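Local coordinates for protein DyP-type peroxidase (Pleurotus ostreatus PC15, PDB 6FSK) that probably uses hydrogen peroxide and a bound heme b to oxidise dyes and other substrates, as a fungal member of the DyP-type peroxidase family, at residues 35-40 / 163-168; 281-286 / 290-295; 107-112 / 391-396; 255-260 / 370-375. The protein carries 1 engineered substitution. All coordinates share one frame; numbering follows the deposited sequence. Where two conformers were deposited one is given.

Contact 1. Residues 35-40 / 163-168; sequences KANMAH and HASISE
The carboxamide of Asn-37 meets Ser-165 through ND2 at its nitrogen edge, and ND2 has two partners there, displaced to opposite sides of the amide plane. One is Ser-165 OG, 2.7 Å from Asn-37 ND2; the bond is weak despite its length, because the N-H is bent to 127° at the hydrogen. The other is a water 2.8 Å from Asn-37 ND2, which passes the link on by donating to His-163 O at 3.0 Å. The same water lies at the edge of the His-163 ring, in its plane. Ser-165 turns its hydroxyl toward the helix by placing OG between its own backbone N and carbonyl carbon (chi1 60°), where OG also makes a weak hydrogen bond with Phe-157 O. Nearby, the Asn-37 side chain packs on Ile-156 and Phe-157, while Ser-165 is backbone-bonded to Thr-29. Side chain and water together thus link helix 31-41 to the loop that enters edge strand 166-175. This strand runs antiparallel to 20-28, the strand just ahead of the helix, so the contact joins helix and sheet in the N-terminal, ferredoxin-like alpha+beta half of the DyP fold.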
# COMPACT_ATOMS: atom_id res chain seq x y z
N LYS A 35 29.54 -2.10 4.92
CA LYS A 35 29.44 -1.01 5.92
C LYS A 35 30.36 0.10 5.59
O LYS A 35 30.02 1.24 5.71
CB LYS A 35 29.63 -1.53 7.31
CG LYS A 35 28.59 -2.51 7.79
CD LYS A 35 28.83 -2.87 9.24
CE LYS A 35 27.92 -3.98 9.63
NZ LYS A 35 27.80 -4.18 11.09
N ALA A 36 31.57 -0.17 5.05
CA ALA A 36 32.41 0.92 4.64
C ALA A 36 31.76 1.72 3.46
O ALA A 36 31.83 2.94 3.39
CB ALA A 36 33.80 0.38 4.24
N ASN A 37 31.16 0.99 2.46
CA ASN A 37 30.57 1.63 1.34
C ASN A 37 29.30 2.50 1.74
O ASN A 37 29.02 3.55 1.20
CB ASN A 37 30.14 0.58 0.31
CG ASN A 37 31.28 -0.16 -0.33
OD1 ASN A 37 32.48 0.23 -0.24
ND2 ASN A 37 30.95 -1.23 -0.96
N MET A 38 28.63 2.01 2.76
CA MET A 38 27.45 2.66 3.29
C MET A 38 27.79 4.08 3.72
O MET A 38 27.01 5.01 3.56
CB MET A 38 26.86 1.95 4.46
CG MET A 38 25.91 0.83 4.07
SD MET A 38 24.37 1.34 3.25
CE MET A 38 23.48 2.22 4.55
N ALA A 39 28.99 4.29 4.20
CA ALA A 39 29.33 5.68 4.54
C ALA A 39 29.29 6.69 3.45
O ALA A 39 28.97 7.85 3.67
CB ALA A 39 30.71 5.69 5.21
N HIS A 40 29.59 6.26 2.23
CA HIS A 40 29.51 7.05 1.10
C HIS A 40 28.12 7.17 0.53
O HIS A 40 27.81 8.13 -0.13
CB HIS A 40 30.43 6.49 0.03
CG HIS A 40 31.86 6.67 0.39
ND1 HIS A 40 32.63 5.66 0.91
CD2 HIS A 40 32.61 7.80 0.45
CE1 HIS A 40 33.83 6.14 1.19
NE2 HIS A 40 33.83 7.44 0.94
N HIS A 163 34.89 -6.43 -6.79
CA HIS A 163 34.93 -5.85 -5.46
C HIS A 163 33.54 -5.44 -5.00
O HIS A 163 33.42 -4.62 -4.12
CB HIS A 163 35.91 -4.63 -5.39
CG HIS A 163 35.58 -3.46 -6.23
ND1 HIS A 163 36.06 -3.31 -7.51
CD2 HIS A 163 34.82 -2.39 -6.00
CE1 HIS A 163 35.61 -2.20 -8.03
NE2 HIS A 163 34.80 -1.65 -7.15
N ALA A 164 32.51 -6.05 -5.55
CA ALA A 164 31.16 -5.69 -5.10
C ALA A 164 30.99 -6.02 -3.63
O ALA A 164 31.35 -7.11 -3.20
CB ALA A 164 30.15 -6.50 -5.91
N SER A 165 30.18 -5.20 -2.95
CA SER A 165 29.74 -5.62 -1.64
C SER A 165 28.28 -6.02 -1.55
O SER A 165 27.84 -6.50 -0.52
CB SER A 165 29.98 -4.50 -0.62
OG SER A 165 29.27 -3.35 -0.97
N ILE A 166 27.55 -5.82 -2.65
CA ILE A 166 26.20 -6.37 -2.73
C ILE A 166 26.03 -7.02 -4.10
O ILE A 166 26.76 -6.67 -5.05
CB ILE A 166 25.13 -5.26 -2.55
CG1 ILE A 166 25.07 -4.23 -3.71
CG2 ILE A 166 25.28 -4.57 -1.18
CD1 ILE A 166 24.17 -3.04 -3.57
N SER A 167 24.95 -7.78 -4.24
CA SER A 167 24.58 -8.27 -5.55
C SER A 167 23.11 -8.08 -5.80
O SER A 167 22.32 -8.08 -4.83
CB SER A 167 24.96 -9.70 -5.51
OG SER A 167 24.08 -10.60 -6.03
N GLU A 168 22.77 -7.85 -7.05
CA GLU A 168 21.37 -7.67 -7.46
C GLU A 168 20.65 -9.01 -7.37
O GLU A 168 21.10 -10.03 -7.95
CB GLU A 168 21.27 -7.10 -8.89
CG GLU A 168 19.79 -7.04 -9.29
CD GLU A 168 19.56 -6.40 -10.70
OE1 GLU A 168 20.50 -5.95 -11.40
OE2 GLU A 168 18.39 -6.34 -11.08
O HOH W 1 32.48 -1.96 -3.15

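Contact 2. Residues 281-286 / 290-295; sequences GRWKSG and EITPLK. With HEM (protoporphyrin IX containing Fe), chain C.
A loop at the heme pocket, between helices 268-280 and 298-302, folds back on itself where the Trp-283 indole meets the backbone of 292-295. Trp-283 NE1 donates to Thr-292 O at 2.9 Å; the N-H is nearly straight (167°) and the acceptor lies in the ring plane, pointing its C=O directly at the donor. The benzo ring slides over backbone further on: Lys-295 C sits 3.2 Å above one face of the Trp-283 ring, offset toward the rim, and Trp-283 CZ2 comes within 3.4 Å of Lys-295 CA. Thr-292 OG1 bonds to Lys-295 O at 2.6 Å, closing this backbone into a compact bend. A phenylalanine in place of Trp-283 would probably leave Thr-292 O without its donor and the bend less firmly fixed. Trp-283 also begins a type I turn ending at Gly-286, whose carbonyl receives Arg-282 NH1 at 2.8 Å in the guanidinium plane. Held in this way, Arg-282 runs extended to the heme, its NE 3.7 Å from CBA of a propionate arm. A water bridges Gly-281 O and Glu-290 N. Around the contact, Trp-283 rests on Glu-273, Leu-274 and Ala-277 of helix 268-280, while Ile-291 and Thr-292 lean on Leu-300 of helix 298-302.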
# COMPACT_ATOMS: atom_id res chain seq x y z
N GLY A 281 -15.58 1.36 -3.39
CA GLY A 281 -16.00 2.44 -2.47
C GLY A 281 -15.89 3.83 -3.04
O GLY A 281 -16.30 4.78 -2.33
N ARG A 282 -15.41 3.92 -4.28
CA ARG A 282 -15.33 5.17 -5.02
C ARG A 282 -15.58 4.93 -6.44
O ARG A 282 -15.23 3.85 -6.93
CB ARG A 282 -13.94 5.87 -4.85
CG ARG A 282 -13.51 6.26 -3.46
CD ARG A 282 -12.14 6.90 -3.43
NE ARG A 282 -11.75 7.23 -2.09
CZ ARG A 282 -12.08 8.37 -1.45
NH1 ARG A 282 -12.66 9.39 -2.07
NH2 ARG A 282 -11.72 8.54 -0.22
N TRP A 283 -16.18 5.93 -7.11
CA TRP A 283 -16.20 5.94 -8.57
C TRP A 283 -14.76 6.07 -9.07
O TRP A 283 -13.86 6.49 -8.32
CB TRP A 283 -17.07 7.15 -8.99
CG TRP A 283 -18.47 7.03 -8.56
CD1 TRP A 283 -19.01 7.54 -7.41
CD2 TRP A 283 -19.55 6.35 -9.23
NE1 TRP A 283 -20.36 7.20 -7.32
CE2 TRP A 283 -20.71 6.52 -8.43
CE3 TRP A 283 -19.68 5.69 -10.42
CZ2 TRP A 283 -21.97 5.98 -8.78
CZ3 TRP A 283 -20.92 5.18 -10.79
CH2 TRP A 283 -22.04 5.30 -9.94
N LYS A 284 -14.56 5.75 -10.35
CA LYS A 284 -13.22 5.86 -10.96
C LYS A 284 -12.64 7.22 -10.79
O LYS A 284 -11.42 7.37 -10.62
CB LYS A 284 -13.28 5.37 -12.40
CG LYS A 284 -13.34 3.88 -12.54
CD LYS A 284 -13.30 3.46 -14.00
CE LYS A 284 -13.33 1.97 -14.16
NZ LYS A 284 -13.30 1.52 -15.56
N SER A 285 -13.48 8.27 -10.84
CA SER A 285 -13.01 9.61 -10.58
C SER A 285 -12.39 9.89 -9.22
O SER A 285 -11.63 10.86 -9.07
CB SER A 285 -14.23 10.53 -10.64
OG SER A 285 -15.14 10.33 -9.57
N GLY A 286 -12.73 9.08 -8.21
CA GLY A 286 -12.34 9.27 -6.85
C GLY A 286 -13.50 9.72 -5.98
O GLY A 286 -13.39 9.81 -4.76
N GLU A 290 -20.12 6.90 -0.59
CA GLU A 290 -20.82 7.23 0.61
C GLU A 290 -21.47 8.62 0.51
O GLU A 290 -22.53 8.83 1.12
CB GLU A 290 -19.87 7.15 1.80
CG GLU A 290 -20.41 7.47 3.17
CD GLU A 290 -21.49 6.51 3.67
OE1 GLU A 290 -21.71 5.40 3.09
OE2 GLU A 290 -22.09 6.87 4.71
N ILE A 291 -20.82 9.52 -0.21
CA ILE A 291 -21.36 10.90 -0.43
C ILE A 291 -22.25 10.88 -1.65
O ILE A 291 -23.38 11.49 -1.61
CB ILE A 291 -20.23 11.93 -0.54
CG1 ILE A 291 -19.41 11.93 0.75
CG2 ILE A 291 -20.78 13.34 -0.89
CD1 ILE A 291 -18.24 12.90 0.81
N THR A 292 -21.84 10.26 -2.75
CA THR A 292 -22.62 10.23 -3.98
C THR A 292 -22.90 8.79 -4.46
O THR A 292 -22.17 8.26 -5.30
CB THR A 292 -22.01 11.15 -5.06
OG1 THR A 292 -22.86 11.24 -6.20
CG2 THR A 292 -20.61 10.73 -5.48
N PRO A 293 -23.94 8.15 -3.88
CA PRO A 293 -24.11 6.68 -4.10
C PRO A 293 -24.77 6.29 -5.42
O PRO A 293 -24.66 5.10 -5.81
CB PRO A 293 -25.00 6.25 -2.91
CG PRO A 293 -25.71 7.51 -2.54
CD PRO A 293 -24.74 8.59 -2.73
N LEU A 294 -25.43 7.26 -6.11
CA LEU A 294 -26.21 6.90 -7.27
C LEU A 294 -25.52 7.15 -8.56
O LEU A 294 -25.75 6.42 -9.53
CB LEU A 294 -27.58 7.66 -7.28
CG LEU A 294 -28.48 7.51 -6.04
CD1 LEU A 294 -29.76 8.34 -6.13
CD2 LEU A 294 -28.90 6.08 -5.87
N LYS A 295 -24.64 8.14 -8.57
CA LYS A 295 -23.95 8.50 -9.79
C LYS A 295 -22.64 9.24 -9.42
O LYS A 295 -22.45 9.68 -8.28
CB LYS A 295 -24.84 9.48 -10.63
CG LYS A 295 -25.14 10.76 -9.92
CD LYS A 295 -25.92 11.78 -10.75
CE LYS A 295 -26.26 12.97 -9.87
NZ LYS A 295 -26.49 14.19 -10.70
CHA HEM C . -7.54 2.74 -0.87
CHB HEM C . -6.87 0.39 -5.02
CHC HEM C . -4.12 -2.80 -2.69
CHD HEM C . -5.03 -0.63 1.54
C1A HEM C . -7.61 2.41 -2.22
C2A HEM C . -8.31 3.15 -3.23
C3A HEM C . -8.09 2.52 -4.40
C4A HEM C . -7.32 1.36 -4.09
CMA HEM C . -8.67 2.88 -5.72
CAA HEM C . -9.17 4.38 -2.98
CBA HEM C . -8.50 5.74 -3.12
CGA HEM C . -7.51 6.03 -2.03
O1A HEM C . -7.89 6.34 -0.90
O2A HEM C . -6.28 5.97 -2.31
C1B HEM C . -6.05 -0.72 -4.78
C2B HEM C . -5.56 -1.61 -5.73
C3B HEM C . -4.75 -2.51 -5.12
C4B HEM C . -4.79 -2.14 -3.70
CMB HEM C . -5.90 -1.61 -7.20
CAB HEM C . -3.97 -3.68 -5.60
CBB HEM C . -3.60 -3.83 -6.86
C1C HEM C . -4.15 -2.60 -1.34
C2C HEM C . -3.57 -3.36 -0.31
C3C HEM C . -3.84 -2.78 0.90
C4C HEM C . -4.56 -1.57 0.60
CMC HEM C . -2.76 -4.60 -0.55
CAC HEM C . -3.55 -3.19 2.30
CBC HEM C . -3.39 -4.47 2.69
C1D HEM C . -5.75 0.52 1.19
C2D HEM C . -6.05 1.56 2.22
C3D HEM C . -6.73 2.54 1.50
C4D HEM C . -6.86 2.02 0.15
CMD HEM C . -5.68 1.59 3.65
CAD HEM C . -7.35 3.82 2.03
CBD HEM C . -8.72 3.62 2.60
CGD HEM C . -9.25 4.89 3.23
O1D HEM C . -10.40 5.20 2.84
O2D HEM C . -8.54 5.56 3.96
NA HEM C . -7.08 1.23 -2.73
NB HEM C . -5.65 -1.10 -3.54
NC HEM C . -4.88 -1.56 -0.73
ND HEM C . -6.31 0.81 0.02
FE HEM C . -6.06 -0.18 -1.73
O HOH W 2 -17.32 5.90 -0.02

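Contact 3. Residues 107-112 / 391-396; sequences EILGDP and DGFHFI. With HEM (protoporphyrin IX containing Fe), chain C.
Leu-109 and His-394, whose CA atoms are 7.1 Å apart, bring the end of helix 102-109, closed by a Schellman motif at Gly-110, against the start of helix 393-401, with Gly-392 at its N-cap. Leu-109 fills the space between the helices with both methyls. Its CD1 meets the Phe-393 ring at the edge, in plane, 3.8 Å from CE2, and the two side chains cross at about a right angle; CD2 of Leu-109 lies 3.9 Å from the same Phe-393 CE2 and also touches the His-394 imidazole. Ile-108 brings CG2 to that imidazole from further out. The Phe-393 ring is swung down to the cofactor with CG trans to the backbone N (chi1 169°), and its CD1-CE1 side meets a heme vinyl obliquely: CD1 of Phe-393 is 3.5 Å from HEM CBC. Ile-396 CG2 packs on the same vinyl carbon, 3.8 Å from HEM CBC. Substituting alanine for Phe-393 is likely to open a gap between Leu-109 and the vinyl and take away one of the surfaces each packs on. Beyond the pair, Phe-393 and Leu-109 rest on Tyr-469 of strand 462-472, and Leu-109 O is bonded by Asn-402 and Gln-433. The chemistry is mostly apolar: hydrocarbon meets ring and ring meets vinyl, so shape rather than charge sets the fit between the N-terminal family region and the heme wall.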
# COMPACT_ATOMS: atom_id res chain seq x y z
N GLU A 107 1.76 -17.31 3.31
CA GLU A 107 0.79 -18.40 3.51
C GLU A 107 -0.44 -17.88 4.25
O GLU A 107 -1.56 -18.06 3.79
CB GLU A 107 1.43 -19.53 4.33
CG GLU A 107 0.54 -20.77 4.39
CD GLU A 107 1.13 -21.94 5.18
OE1 GLU A 107 2.31 -21.89 5.64
OE2 GLU A 107 0.37 -22.96 5.29
N ILE A 108 -0.20 -17.18 5.36
CA ILE A 108 -1.29 -16.60 6.12
C ILE A 108 -1.95 -15.43 5.42
O ILE A 108 -3.17 -15.24 5.57
CB ILE A 108 -0.82 -16.32 7.54
CG1 ILE A 108 -0.67 -17.71 8.28
CG2 ILE A 108 -1.75 -15.40 8.28
CD1 ILE A 108 -0.01 -17.50 9.62
N LEU A 109 -1.17 -14.70 4.63
CA LEU A 109 -1.77 -13.60 3.82
C LEU A 109 -2.77 -14.12 2.83
O LEU A 109 -3.67 -13.37 2.33
CB LEU A 109 -0.74 -12.74 3.10
CG LEU A 109 0.32 -12.03 3.93
CD1 LEU A 109 1.30 -11.31 3.02
CD2 LEU A 109 -0.27 -11.10 4.94
N GLY A 110 -2.66 -15.40 2.45
CA GLY A 110 -3.57 -16.00 1.49
C GLY A 110 -3.05 -16.13 0.07
O GLY A 110 -3.84 -16.46 -0.84
N ASP A 111 -1.77 -15.90 -0.15
CA ASP A 111 -1.18 -15.94 -1.47
C ASP A 111 -1.32 -17.36 -2.02
O ASP A 111 -1.20 -18.34 -1.31
CB ASP A 111 0.30 -15.60 -1.45
CG ASP A 111 0.59 -14.10 -1.27
OD1 ASP A 111 -0.31 -13.40 -0.76
OD2 ASP A 111 1.71 -13.62 -1.57
N PRO A 112 -1.50 -17.44 -3.34
CA PRO A 112 -1.37 -18.76 -4.00
C PRO A 112 0.00 -19.37 -3.75
O PRO A 112 1.02 -18.65 -3.63
CB PRO A 112 -1.55 -18.44 -5.48
CG PRO A 112 -2.20 -17.09 -5.55
CD PRO A 112 -1.63 -16.35 -4.33
N ASP A 391 0.29 -4.88 13.23
CA ASP A 391 -0.94 -4.12 13.50
C ASP A 391 -1.58 -3.58 12.25
O ASP A 391 -2.82 -3.37 12.19
CB ASP A 391 -0.70 -2.89 14.40
CG ASP A 391 -0.33 -3.23 15.86
OD1 ASP A 391 -0.46 -4.36 16.31
OD2 ASP A 391 0.12 -2.26 16.55
N GLY A 392 -0.76 -3.28 11.23
CA GLY A 392 -1.16 -2.66 10.01
C GLY A 392 -1.42 -3.60 8.84
O GLY A 392 -2.35 -4.36 8.82
N PHE A 393 -0.45 -3.55 7.92
CA PHE A 393 -0.62 -4.33 6.70
C PHE A 393 -1.07 -5.77 6.93
O PHE A 393 -2.00 -6.24 6.30
CB PHE A 393 0.68 -4.34 5.88
CG PHE A 393 0.61 -5.35 4.76
CD1 PHE A 393 -0.07 -5.01 3.57
CD2 PHE A 393 1.16 -6.62 4.92
CE1 PHE A 393 -0.23 -5.96 2.57
CE2 PHE A 393 1.01 -7.59 3.89
CZ PHE A 393 0.30 -7.24 2.73
N HIS A 394 -0.39 -6.54 7.79
CA HIS A 394 -0.78 -7.94 7.93
C HIS A 394 -2.22 -8.08 8.44
O HIS A 394 -2.93 -8.97 7.98
CB HIS A 394 0.21 -8.63 8.90
CG HIS A 394 -0.07 -10.09 9.11
ND1 HIS A 394 -1.13 -10.56 9.86
CD2 HIS A 394 0.57 -11.17 8.61
CE1 HIS A 394 -1.09 -11.89 9.87
NE2 HIS A 394 -0.10 -12.27 9.05
N PHE A 395 -2.54 -7.32 9.49
CA PHE A 395 -3.85 -7.38 10.10
C PHE A 395 -4.95 -7.02 9.09
O PHE A 395 -5.98 -7.71 8.96
CB PHE A 395 -3.89 -6.51 11.32
CG PHE A 395 -5.11 -6.74 12.15
CD1 PHE A 395 -6.23 -6.04 11.92
CD2 PHE A 395 -5.05 -7.67 13.21
CE1 PHE A 395 -7.39 -6.19 12.72
CE2 PHE A 395 -6.19 -7.88 13.95
CZ PHE A 395 -7.33 -7.12 13.74
N ILE A 396 -4.72 -5.96 8.33
CA ILE A 396 -5.65 -5.52 7.36
C ILE A 396 -5.93 -6.64 6.38
O ILE A 396 -7.11 -6.90 6.03
CB ILE A 396 -5.17 -4.29 6.57
CG1 ILE A 396 -5.07 -3.00 7.45
CG2 ILE A 396 -6.07 -3.94 5.39
CD1 ILE A 396 -4.20 -1.90 6.87
CHA HEM C . -7.54 2.74 -0.87
CHB HEM C . -6.87 0.39 -5.02
CHC HEM C . -4.12 -2.80 -2.69
CHD HEM C . -5.03 -0.63 1.54
C1A HEM C . -7.61 2.41 -2.22
C2A HEM C . -8.31 3.15 -3.23
C3A HEM C . -8.09 2.52 -4.40
C4A HEM C . -7.32 1.36 -4.09
CMA HEM C . -8.67 2.88 -5.72
CAA HEM C . -9.17 4.38 -2.98
CBA HEM C . -8.50 5.74 -3.12
CGA HEM C . -7.51 6.03 -2.03
O1A HEM C . -7.89 6.34 -0.90
O2A HEM C . -6.28 5.97 -2.31
C1B HEM C . -6.05 -0.72 -4.78
C2B HEM C . -5.56 -1.61 -5.73
C3B HEM C . -4.75 -2.51 -5.12
C4B HEM C . -4.79 -2.14 -3.70
CMB HEM C . -5.90 -1.61 -7.20
CAB HEM C . -3.97 -3.68 -5.60
CBB HEM C . -3.60 -3.83 -6.86
C1C HEM C . -4.15 -2.60 -1.34
C2C HEM C . -3.57 -3.36 -0.31
C3C HEM C . -3.84 -2.78 0.90
C4C HEM C . -4.56 -1.57 0.60
CMC HEM C . -2.76 -4.60 -0.55
CAC HEM C . -3.55 -3.19 2.30
CBC HEM C . -3.39 -4.47 2.69
C1D HEM C . -5.75 0.52 1.19
C2D HEM C . -6.05 1.56 2.22
C3D HEM C . -6.73 2.54 1.50
C4D HEM C . -6.86 2.02 0.15
CMD HEM C . -5.68 1.59 3.65
CAD HEM C . -7.35 3.82 2.03
CBD HEM C . -8.72 3.62 2.60
CGD HEM C . -9.25 4.89 3.23
O1D HEM C . -10.40 5.20 2.84
O2D HEM C . -8.54 5.56 3.96
NA HEM C . -7.08 1.23 -2.73
NB HEM C . -5.65 -1.10 -3.54
NC HEM C . -4.88 -1.56 -0.73
ND HEM C . -6.31 0.81 0.02
FE HEM C . -6.06 -0.18 -1.73

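Contact 4. Residues 255-260 / 370-375; sequences FLESNP and HDKKTH
Glu-257 and Lys-372 meet at the surface with opposite charges, but not in close ion-pair contact. Glu-257 OE1 and Lys-372 NZ are 3.7 Å apart, a long salt bridge, and OE1 lies nearer to the methylene beside the amine, 3.5 Å from Lys-372 CE. A water bridges the two groups with two short hydrogen bonds where the direct approach is long: it donates to Glu-257 OE1 at 2.6 Å and accepts from Lys-372 NZ at 2.8 Å. Each chain starts with CG opposite its own carbonyl carbon (chi1 -78° for Glu-257) and is extended beyond it, which carries OE1 and NZ far enough from the two backbones to face each other across the water. Lys-372, with positive phi, is the C-prime residue of the Schellman motif that ends helix 366-371, its successor Lys-373 bonding back through N to Glu-368 O. This turn aims the lysine at the last turn of helix 249-258, where its side chain also touches Asp-254, a second acidic residue that probably adds to the attraction. Behind Glu-257 that helix end is tied off by Asn-259, whose ND2 reaches back to Phe-255 O at 2.9 Å, almost straight at 174°. On the other segment, His-370 ND1 donates in its ring plane to Asp-371 OD1, which Gln-367 also bonds. Further along, Thr-374 OG1 is hydrogen-bonded to Glu-251 OE1, a second link to helix 249-258.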
# COMPACT_ATOMS: atom_id res chain seq x y z
N PHE A 255 -15.81 -9.13 -15.80
CA PHE A 255 -16.61 -9.31 -14.62
C PHE A 255 -17.68 -8.27 -14.45
O PHE A 255 -18.86 -8.57 -14.24
CB PHE A 255 -15.69 -9.37 -13.40
CG PHE A 255 -16.43 -9.44 -12.12
CD1 PHE A 255 -17.11 -10.61 -11.82
CD2 PHE A 255 -16.50 -8.35 -11.29
CE1 PHE A 255 -17.82 -10.70 -10.62
CE2 PHE A 255 -17.24 -8.45 -10.06
CZ PHE A 255 -17.86 -9.62 -9.77
N LEU A 256 -17.30 -7.01 -14.47
CA LEU A 256 -18.26 -5.91 -14.27
C LEU A 256 -19.31 -5.93 -15.37
O LEU A 256 -20.51 -5.85 -15.08
CB LEU A 256 -17.58 -4.53 -14.20
CG LEU A 256 -16.59 -4.31 -13.09
CD1 LEU A 256 -16.12 -2.86 -13.21
CD2 LEU A 256 -17.16 -4.57 -11.73
N GLU A 257 -18.89 -6.07 -16.63
CA GLU A 257 -19.81 -6.12 -17.74
C GLU A 257 -20.79 -7.25 -17.63
O GLU A 257 -21.94 -7.12 -18.14
CB GLU A 257 -19.01 -6.33 -19.02
CG GLU A 257 -18.32 -5.18 -19.58
CD GLU A 257 -17.41 -5.56 -20.78
OE1 GLU A 257 -17.37 -6.73 -21.31
OE2 GLU A 257 -16.77 -4.60 -21.20
N SER A 258 -20.37 -8.33 -17.01
CA SER A 258 -21.18 -9.59 -16.95
C SER A 258 -22.12 -9.57 -15.76
O SER A 258 -22.99 -10.41 -15.63
CB SER A 258 -20.26 -10.78 -16.91
OG SER A 258 -19.50 -10.87 -18.08
N ASN A 259 -21.97 -8.60 -14.85
CA ASN A 259 -22.76 -8.54 -13.59
C ASN A 259 -23.33 -7.13 -13.34
O ASN A 259 -23.23 -6.58 -12.25
CB ASN A 259 -21.87 -8.91 -12.40
CG ASN A 259 -21.55 -10.35 -12.38
OD1 ASN A 259 -22.33 -11.16 -11.85
ND2 ASN A 259 -20.44 -10.72 -13.01
N PRO A 260 -23.92 -6.46 -14.34
CA PRO A 260 -24.43 -5.12 -14.10
C PRO A 260 -25.46 -5.13 -12.98
O PRO A 260 -26.33 -6.08 -12.91
CB PRO A 260 -25.12 -4.72 -15.40
CG PRO A 260 -25.49 -6.03 -16.03
CD PRO A 260 -24.30 -6.97 -15.67
N HIS A 370 -10.25 -6.96 -26.86
CA HIS A 370 -11.11 -7.85 -27.67
C HIS A 370 -11.23 -9.19 -27.04
O HIS A 370 -12.32 -9.76 -26.97
CB HIS A 370 -10.50 -7.99 -29.06
CG HIS A 370 -11.20 -8.98 -29.93
ND1 HIS A 370 -10.94 -10.35 -29.89
CD2 HIS A 370 -12.22 -8.82 -30.79
CE1 HIS A 370 -11.75 -10.97 -30.73
NE2 HIS A 370 -12.52 -10.07 -31.30
N ASP A 371 -10.11 -9.75 -26.56
CA ASP A 371 -10.05 -11.04 -26.01
C ASP A 371 -10.66 -11.13 -24.59
O ASP A 371 -10.92 -12.22 -24.14
CB ASP A 371 -8.58 -11.51 -25.90
CG ASP A 371 -7.94 -11.89 -27.25
OD1 ASP A 371 -8.65 -11.93 -28.25
OD2 ASP A 371 -6.71 -12.11 -27.25
N LYS A 372 -10.78 -9.98 -23.93
CA LYS A 372 -11.12 -9.90 -22.50
C LYS A 372 -10.15 -10.68 -21.67
O LYS A 372 -10.49 -11.24 -20.62
CB LYS A 372 -12.62 -10.26 -22.24
CG LYS A 372 -13.56 -9.54 -23.20
CD LYS A 372 -15.04 -9.78 -22.89
CE LYS A 372 -15.98 -8.88 -23.75
NZ LYS A 372 -17.33 -9.47 -23.76
N LYS A 373 -8.88 -10.70 -22.05
CA LYS A 373 -7.88 -11.43 -21.31
C LYS A 373 -6.58 -10.63 -21.28
O LYS A 373 -6.21 -10.00 -22.23
CB LYS A 373 -7.56 -12.76 -21.94
CG LYS A 373 -8.74 -13.74 -21.95
CD LYS A 373 -9.18 -14.20 -20.54
CE LYS A 373 -10.49 -14.99 -20.57
NZ LYS A 373 -10.39 -16.08 -21.58
N THR A 374 -5.88 -10.77 -20.17
CA THR A 374 -4.56 -10.19 -19.99
C THR A 374 -3.50 -10.94 -20.81
O THR A 374 -3.39 -12.19 -20.72
CB THR A 374 -4.16 -10.28 -18.53
OG1 THR A 374 -4.99 -9.38 -17.76
CG2 THR A 374 -2.73 -9.84 -18.32
N HIS A 375 -2.74 -10.15 -21.54
CA HIS A 375 -1.55 -10.64 -22.27
C HIS A 375 -0.26 -10.01 -21.83
O HIS A 375 0.78 -10.58 -22.16
CB HIS A 375 -1.71 -10.48 -23.78
CG HIS A 375 -2.89 -11.26 -24.27
ND1 HIS A 375 -3.81 -10.75 -25.15
CD2 HIS A 375 -3.32 -12.50 -23.93
CE1 HIS A 375 -4.77 -11.64 -25.33
NE2 HIS A 375 -4.50 -12.71 -24.61
O HOH W 3 -18.07 -9.19 -21.03

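How the contacts relate
Contact 1 lies at one end of the molecule, within the N-terminal DyP domain, and its centre is 49 Å from that of contact 2, on the opposite side of the chain's centre. Contacts 2 and 4 belong to the C-terminal region of the family; their nearest atoms are about 6 Å apart, and helix 268-280 borders both. Contact 3 joins the two regions, closing residues 107-112 on 391-396 around the chain that carries contacts 2 and 4, while its segments alternate with those of contact 1. Contacts 2 and 3 both touch the heme, with centres 27 Å apart, so the cofactor is approached from a propionate side and a vinyl side; contacts 1 and 4 lie away from it and join helices and loops nearer the surface.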